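Local coordinates for biliverdin reductase (Synechocystis sp., PDB 5B3T), which probably reduces the linear tetrapyrrole biliverdin with NAD(P)H, in the heme-degrading pathway, as a member of the Gfo/Idh/MocA family, at residues H140-Q145 with L260-E265; S187-F192 with A224-N229. All blocks are in the same frame, centred on the assembly; numbering follows the deposited sequence.

Interaction 1 of 2, residues H140-Q145 with L260-E265; sequences HQAIRQ and LIFVGE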
# COMPACT_ATOMS: atom_id res chain seq x y z
N HIS A 140 7.24 -8.52 4.14
CA HIS A 140 6.07 -8.87 4.94
C HIS A 140 5.82 -10.37 4.93
O HIS A 140 5.51 -10.96 5.98
CB HIS A 140 4.82 -8.15 4.43
CG HIS A 140 3.56 -8.62 5.08
ND1 HIS A 140 3.19 -8.23 6.35
CD2 HIS A 140 2.61 -9.50 4.66
CE1 HIS A 140 2.05 -8.82 6.67
NE2 HIS A 140 1.68 -9.59 5.67
N GLN A 141 5.93 -11.01 3.77
CA GLN A 141 5.74 -12.46 3.71
C GLN A 141 6.85 -13.19 4.46
O GLN A 141 6.60 -14.22 5.09
CB GLN A 141 5.66 -12.92 2.26
CG GLN A 141 4.44 -12.40 1.50
CD GLN A 141 3.12 -12.83 2.12
OE1 GLN A 141 3.05 -13.77 2.91
NE2 GLN A 141 2.05 -12.14 1.75
N ALA A 142 8.08 -12.67 4.39
CA ALA A 142 9.17 -13.27 5.15
C ALA A 142 8.92 -13.18 6.65
O ALA A 142 9.22 -14.12 7.40
CB ALA A 142 10.49 -12.61 4.78
N ILE A 143 8.38 -12.05 7.11
CA ILE A 143 8.02 -11.91 8.52
C ILE A 143 6.94 -12.92 8.90
O ILE A 143 7.04 -13.61 9.92
CB ILE A 143 7.58 -10.47 8.84
CG1 ILE A 143 8.73 -9.49 8.62
CG2 ILE A 143 7.05 -10.37 10.26
CD1 ILE A 143 8.39 -8.06 8.99
N ARG A 144 5.89 -13.00 8.08
CA ARG A 144 4.82 -13.97 8.32
C ARG A 144 5.36 -15.39 8.42
O ARG A 144 4.97 -16.15 9.31
CB ARG A 144 3.77 -13.87 7.22
CG ARG A 144 2.52 -13.08 7.59
CD ARG A 144 1.43 -14.01 8.09
NE ARG A 144 0.16 -13.31 8.26
CZ ARG A 144 -0.26 -12.80 9.41
NH1 ARG A 144 0.48 -12.90 10.50
NH2 ARG A 144 -1.43 -12.18 9.47
N GLN A 145 6.27 -15.75 7.51
CA GLN A 145 6.80 -17.11 7.47
C GLN A 145 7.71 -17.44 8.65
O GLN A 145 8.04 -18.61 8.83
CB GLN A 145 7.57 -17.33 6.16
CG GLN A 145 6.68 -17.61 4.96
CD GLN A 145 7.44 -17.50 3.65
OE1 GLN A 145 8.64 -17.74 3.59
NE2 GLN A 145 6.73 -17.15 2.58
N LEU A 260 13.72 -10.97 14.84
CA LEU A 260 13.77 -10.81 13.39
C LEU A 260 14.24 -9.39 13.07
O LEU A 260 13.66 -8.42 13.56
CB LEU A 260 12.41 -11.07 12.76
CG LEU A 260 11.81 -12.47 12.91
CD1 LEU A 260 10.37 -12.49 12.43
CD2 LEU A 260 12.65 -13.48 12.15
N ILE A 261 15.29 -9.28 12.26
CA ILE A 261 15.82 -7.98 11.84
C ILE A 261 15.78 -7.93 10.32
O ILE A 261 16.39 -8.76 9.65
CB ILE A 261 17.26 -7.76 12.32
CG1 ILE A 261 17.41 -8.13 13.78
CG2 ILE A 261 17.67 -6.31 12.09
CD1 ILE A 261 18.82 -8.02 14.20
N PHE A 262 15.09 -6.92 9.79
CA PHE A 262 15.10 -6.65 8.36
C PHE A 262 15.69 -5.27 8.14
O PHE A 262 15.15 -4.27 8.64
CB PHE A 262 13.70 -6.78 7.76
CG PHE A 262 13.18 -8.19 7.74
CD1 PHE A 262 12.54 -8.71 8.85
CD2 PHE A 262 13.37 -9.00 6.64
CE1 PHE A 262 12.07 -10.01 8.85
CE2 PHE A 262 12.90 -10.30 6.63
CZ PHE A 262 12.25 -10.81 7.73
N VAL A 263 16.80 -5.21 7.42
CA VAL A 263 17.42 -3.97 6.98
C VAL A 263 17.21 -3.88 5.48
O VAL A 263 17.83 -4.63 4.71
CB VAL A 263 18.92 -3.91 7.33
CG1 VAL A 263 19.53 -2.60 6.85
CG2 VAL A 263 19.12 -4.09 8.83
N GLY A 264 16.32 -2.99 5.06
CA GLY A 264 15.88 -3.01 3.67
C GLY A 264 15.19 -4.33 3.41
O GLY A 264 14.36 -4.79 4.20
N GLU A 265 15.54 -4.97 2.29
CA GLU A 265 15.03 -6.29 1.96
C GLU A 265 15.93 -7.41 2.46
O GLU A 265 15.87 -8.54 1.94
CB GLU A 265 14.82 -6.42 0.45
CG GLU A 265 13.70 -5.56 -0.11
CD GLU A 265 14.08 -4.09 -0.25
OE1 GLU A 265 15.29 -3.78 -0.12
OE2 GLU A 265 13.19 -3.26 -0.49
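Ala142 and Ile143, neighbours on helix 137-146, both meet the ring of Phe262 on strand 258-263, and this apolar cluster carries the contact. The methylene CG1 of Ile143 comes closest, 3.4 Å from CE1 of Phe262, and its CD1 lies farther off, 4.2 Å from the same ring atom. Ala142 meets the ring on the CE2 side, its CB 3.8 Å from CE2 of Phe262; CZ of Phe262 is 3.9 Å from both Ile143 CG1 and Ala142 CB. Both approach the ring at a slant. Phe262 CG stands anti to its own carbonyl carbon (chi1 -68°), which sends the ring off the strand to the helix. A looser pair extends the patch, with CD1 of Leu260 4.3 Å from the carbonyl O of Ile143 and 4.5 Å from its CG2. In backbone terms, the short helix and strand axes run nearly antiparallel at 170° and pass 10.3 Å apart, a spacing that side chains bridge. The helix packs on one part of the mixed sheet of the C-terminal alpha/beta domain; Phe251 and Leu253 of strand 248-255 touch Ile143, and Ile278 touches Ala142, Leu260 and Phe262. Replacing the aromatic ring with an alanine here would probably leave Ile143 CG1 and Ala142 CB without their shared partner and open a gap between helix and sheet. The four buried side chains meet through carbon, which implies that shape and exclusion of water, rather than directed polar bonds, hold this helix to the sheet.

Interaction 2 of 2, residues S187-F192 with A224-N229; sequences SRISRF and AYLQFN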
# COMPACT_ATOMS: atom_id res chain seq x y z
N SER A 187 -0.24 0.58 7.74
CA SER A 187 -0.79 -0.58 7.05
C SER A 187 0.11 -1.79 7.24
O SER A 187 -0.37 -2.91 7.48
CB SER A 187 -0.98 -0.28 5.57
OG SER A 187 -1.36 -1.45 4.85
N ARG A 188 1.43 -1.59 7.16
CA ARG A 188 2.37 -2.69 7.34
C ARG A 188 2.27 -3.27 8.75
O ARG A 188 2.23 -4.49 8.92
CB ARG A 188 3.79 -2.21 7.05
CG ARG A 188 4.07 -1.89 5.59
CD ARG A 188 4.69 -3.08 4.86
NE ARG A 188 3.85 -4.27 4.93
CZ ARG A 188 3.09 -4.70 3.92
NH1 ARG A 188 3.07 -4.03 2.78
NH2 ARG A 188 2.35 -5.79 4.06
N ILE A 189 2.23 -2.41 9.76
CA ILE A 189 2.28 -2.88 11.14
C ILE A 189 0.96 -3.51 11.58
O ILE A 189 0.92 -4.20 12.60
CB ILE A 189 2.67 -1.72 12.08
CG1 ILE A 189 3.29 -2.25 13.37
CG2 ILE A 189 1.45 -0.85 12.40
CD1 ILE A 189 4.57 -3.02 13.16
N SER A 190 -0.12 -3.30 10.82
CA SER A 190 -1.45 -3.71 11.25
C SER A 190 -1.90 -5.05 10.67
O SER A 190 -3.00 -5.50 10.98
CB SER A 190 -2.48 -2.64 10.87
OG SER A 190 -2.74 -2.67 9.48
N ARG A 191 -1.07 -5.68 9.84
CA ARG A 191 -1.48 -6.89 9.12
C ARG A 191 -0.96 -8.16 9.79
O ARG A 191 -0.79 -9.19 9.12
CB ARG A 191 -1.04 -6.80 7.66
CG ARG A 191 -1.77 -5.69 6.93
CD ARG A 191 -1.16 -5.39 5.57
NE ARG A 191 -1.83 -4.24 4.95
CZ ARG A 191 -2.86 -4.34 4.12
NH1 ARG A 191 -3.35 -5.53 3.80
NH2 ARG A 191 -3.41 -3.24 3.60
N PHE A 192 -0.72 -8.11 11.10
CA PHE A 192 -0.44 -9.30 11.90
C PHE A 192 -1.45 -9.47 13.03
O PHE A 192 -1.14 -10.09 14.05
CB PHE A 192 0.99 -9.23 12.46
CG PHE A 192 2.05 -8.91 11.43
CD1 PHE A 192 2.56 -9.89 10.60
CD2 PHE A 192 2.53 -7.61 11.31
CE1 PHE A 192 3.53 -9.58 9.66
CE2 PHE A 192 3.50 -7.30 10.37
CZ PHE A 192 4.00 -8.29 9.55
N ALA A 224 4.58 7.07 15.63
CA ALA A 224 3.43 6.45 16.27
C ALA A 224 3.92 5.34 17.18
O ALA A 224 4.71 4.49 16.77
CB ALA A 224 2.45 5.89 15.23
N TYR A 225 3.46 5.36 18.43
CA TYR A 225 3.83 4.37 19.43
C TYR A 225 2.57 3.60 19.81
O TYR A 225 1.62 4.18 20.36
CB TYR A 225 4.49 5.03 20.63
CG TYR A 225 5.68 5.87 20.23
CD1 TYR A 225 6.85 5.28 19.77
CD2 TYR A 225 5.62 7.26 20.27
CE1 TYR A 225 7.94 6.05 19.38
CE2 TYR A 225 6.70 8.04 19.88
CZ TYR A 225 7.86 7.42 19.44
OH TYR A 225 8.93 8.19 19.05
N LEU A 226 2.55 2.30 19.52
CA LEU A 226 1.35 1.49 19.56
C LEU A 226 1.47 0.43 20.65
O LEU A 226 2.53 -0.16 20.85
CB LEU A 226 1.09 0.81 18.22
CG LEU A 226 1.10 1.66 16.95
CD1 LEU A 226 0.90 0.77 15.73
CD2 LEU A 226 0.03 2.73 17.00
N GLN A 227 0.35 0.18 21.33
CA GLN A 227 0.24 -0.94 22.25
C GLN A 227 -0.85 -1.87 21.75
O GLN A 227 -1.99 -1.46 21.55
CB GLN A 227 -0.06 -0.46 23.68
CG GLN A 227 1.05 0.41 24.25
CD GLN A 227 0.81 0.80 25.69
OE1 GLN A 227 0.99 1.95 26.06
NE2 GLN A 227 0.41 -0.17 26.50
N PHE A 228 -0.48 -3.13 21.52
CA PHE A 228 -1.40 -4.14 21.03
C PHE A 228 -2.01 -4.91 22.20
O PHE A 228 -1.53 -4.85 23.33
CB PHE A 228 -0.70 -5.11 20.08
CG PHE A 228 -0.33 -4.51 18.77
CD1 PHE A 228 0.73 -3.61 18.68
CD2 PHE A 228 -1.01 -4.84 17.61
CE1 PHE A 228 1.08 -3.05 17.47
CE2 PHE A 228 -0.66 -4.29 16.39
CZ PHE A 228 0.39 -3.39 16.32
N ASN A 229 -3.07 -5.65 21.89
CA ASN A 229 -3.85 -6.29 22.94
C ASN A 229 -3.11 -7.46 23.57
O ASN A 229 -3.27 -7.72 24.77
CB ASN A 229 -5.19 -6.74 22.40
CG ASN A 229 -6.25 -5.71 22.60
OD1 ASN A 229 -6.41 -5.22 23.71
ND2 ASN A 229 -6.97 -5.35 21.54
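Ile189 on helix 183-189 faces Leu226 on strand 217-228 with their CA atoms 9.5 Å apart, the shortest such separation between the two segments. This is helix-on-sheet packing in the C-terminal alpha/beta domain. Ile189 and Leu226 meet through methyl groups: CG2 of Ile189 lies 3.7 Å from CD1 of Leu226, and the two side chains run alongside each other, pointing opposite ways. The chi1 of Ile189 (-156°) puts CG2 between N and the carbonyl carbon, where it meets Leu226, while CG1, anti to N, comes 4.3 Å from CZ of Phe228. The same ring atom lies 3.8 Å from the carbonyl O of Ile189, an oblique approach. Cys321 of helix 309-325 and Val202 of strand 199-210 also touch Leu226. Polar bonds tie Ser190 and Arg191 back to Ser187. Ser190 OG donates to Ser187 O at 3.1 Å, from above the carbonyl plane. Arg191, which also makes a cation-pi contact with the NADP(+)-binding Tyr105, turns its guanidinium back to Ser187, whose OG is hydrogen-bonded to His132 as well. Two nitrogens of Arg191 grip that one oxygen side-on, in the guanidinium plane: NE to Ser187 OG is 2.8 Å and NH2 to Ser187 OG is 3.0 Å.

Interactions 1 and 2 are both buried, and both set a helical segment against the same mixed sheet, but on different strands: 258-263 in interaction 1, 217-228 in interaction 2. In sequence, both segments of interaction 2 fall between those of interaction 1. Their centres are about 15 Å apart, yet segments 140-145 and 187-192 meet: Phe192, which follows helix 183-189 at an N-cap position, touches Ile143 and Arg144, and its ring meets that of His140 with planes at about 40°. Across the sheet interface both are mainly apolar, 169 Å² against 121 Å² of buried surface. The difference lies behind the contact: 187-192 adds polar bonds near the NADP(+)-binding Tyr105, whereas interaction 1 lies apart from the NADP(+)-binding residues.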